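Local atomic coordinates of hypothetical protein TM1553 (Thermotoga maritima, PDB entry 1VRM), a protein that belongs to the ApbE family and is probably an FAD-dependent flavin transferase that attaches FMN covalently to target proteins. Residues A[291-294]-A[295-299]. Residues are numbered along the deposited sequence; the frame is centred on the assembly and turned at random. Where two conformers were deposited one is given.
Sequences RKVV and LDFPN
Asp296 N gives the carbonyl oxygen Lys292 O a hydrogen bond of 2.8 Å, and the same two residues meet again through their side chains. The carboxylate of Asp296 swings back over the preceding turn, its CG placed anti to its own carbonyl carbon (chi1 -71°), which brings OD2 to 3.4 Å from Lys292 CG. In the conformer described here, one of two modelled for this side chain, the lysine runs extended past the acid and bends only at its last torsion (chi4 76°). Lys292 NZ then stops 4.1 Å from Asp296 OD2, beyond a salt bridge, and a water links the two groups by another path, accepting from Lys292 NZ and donating to Asp296 OD1 at 2.8 Å. An alanine in place of Asp296 would probably leave the lysine ammonium without its nearby negative charge and the water without its carboxylate acceptor. The Lys292-Asp296 pair is a textbook i to i+4 arrangement on the last turns of helix 272-296, which packs against strand 303-308 of the antiparallel sheet. On the sheet-facing side, Val293 and Phe297 repeat the spacing in apolar form. Phe297 N donates a 2.9 Å hydrogen bond to Val293 O, while Val293 CG1 sits over one face of the phenyl ring, 3.9 Å from its centroid and displaced toward the rim, a CH-pi contact. Met285, two to three turns earlier on the same helix, touches both side chains, and Val293 also rests on Leu304. Pro298 has no N-H to continue the i to i+4 series; its CD lies 3.1 Å from Val294 O instead, and its ring reaches His303 and Leu304.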
# COMPACT_ATOMS: atom_id res chain seq x y z
N ARG A 291 12.73 -16.67 6.53
CA ARG A 291 13.82 -17.06 5.62
C ARG A 291 13.30 -17.32 4.22
O ARG A 291 13.96 -16.96 3.24
CB ARG A 291 14.53 -18.33 6.15
CG ARG A 291 15.33 -18.12 7.39
CD ARG A 291 15.89 -19.42 7.93
NE ARG A 291 16.69 -19.18 9.13
CZ ARG A 291 16.17 -18.95 10.35
NH1 ARG A 291 14.85 -18.95 10.56
NH2 ARG A 291 16.98 -18.76 11.37
N LYS A 292 12.13 -17.95 4.11
CA LYS A 292 11.54 -18.22 2.84
C LYS A 292 11.06 -16.97 2.15
O LYS A 292 11.14 -16.85 0.93
CB LYS A 292 10.44 -19.27 2.98
CG LYS A 292 10.07 -19.91 1.70
CD LYS A 292 9.24 -21.16 1.95
CE LYS A 292 8.84 -21.80 0.65
NZ LYS A 292 10.00 -22.51 0.06
N VAL A 293 10.54 -16.03 2.93
CA VAL A 293 10.15 -14.70 2.40
C VAL A 293 11.37 -13.99 1.83
O VAL A 293 11.36 -13.48 0.70
CB VAL A 293 9.41 -13.86 3.48
CG1 VAL A 293 9.14 -12.45 2.98
CG2 VAL A 293 8.14 -14.59 3.85
N VAL A 294 12.47 -13.94 2.57
CA VAL A 294 13.67 -13.26 2.11
C VAL A 294 14.21 -13.91 0.84
O VAL A 294 14.68 -13.23 -0.08
CB VAL A 294 14.73 -13.22 3.21
CG1 VAL A 294 16.07 -12.71 2.67
CG2 VAL A 294 14.26 -12.35 4.36
N LEU A 295 14.09 -15.24 0.77
CA LEU A 295 14.52 -15.97 -0.43
C LEU A 295 13.59 -15.72 -1.64
O LEU A 295 14.07 -15.44 -2.73
CB LEU A 295 14.54 -17.44 -0.12
CG LEU A 295 14.94 -18.37 -1.25
CD1 LEU A 295 16.36 -18.07 -1.66
CD2 LEU A 295 14.77 -19.82 -0.82
N ASP A 296 12.30 -15.85 -1.45
CA ASP A 296 11.34 -15.89 -2.55
C ASP A 296 10.93 -14.51 -3.07
O ASP A 296 10.68 -14.36 -4.29
CB ASP A 296 10.10 -16.62 -2.11
CG ASP A 296 10.31 -18.11 -1.93
OD1 ASP A 296 11.38 -18.63 -2.37
OD2 ASP A 296 9.38 -18.77 -1.41
N PHE A 297 10.85 -13.50 -2.18
CA PHE A 297 10.33 -12.20 -2.61
C PHE A 297 11.11 -11.52 -3.71
O PHE A 297 10.50 -10.95 -4.61
CB PHE A 297 10.06 -11.27 -1.42
CG PHE A 297 8.67 -11.42 -0.87
CD1 PHE A 297 8.16 -12.66 -0.58
CD2 PHE A 297 7.84 -10.32 -0.74
CE1 PHE A 297 6.85 -12.80 -0.09
CE2 PHE A 297 6.58 -10.45 -0.23
CZ PHE A 297 6.07 -11.68 0.08
N PRO A 298 12.45 -11.57 -3.67
CA PRO A 298 13.24 -10.94 -4.73
C PRO A 298 12.94 -11.54 -6.07
O PRO A 298 13.01 -10.82 -7.08
CB PRO A 298 14.67 -11.20 -4.32
CG PRO A 298 14.59 -11.32 -2.78
CD PRO A 298 13.29 -12.00 -2.53
N ASN A 299 12.54 -12.80 -6.11
CA ASN A 299 12.19 -13.40 -7.40
C ASN A 299 10.83 -13.00 -7.97
O ASN A 299 10.47 -13.40 -9.08
CB ASN A 299 12.33 -14.90 -7.31
CG ASN A 299 13.72 -15.32 -6.96
OD1 ASN A 299 14.69 -14.71 -7.40
ND2 ASN A 299 13.87 -16.36 -6.12
O HOH W 1 11.87 -21.35 -1.90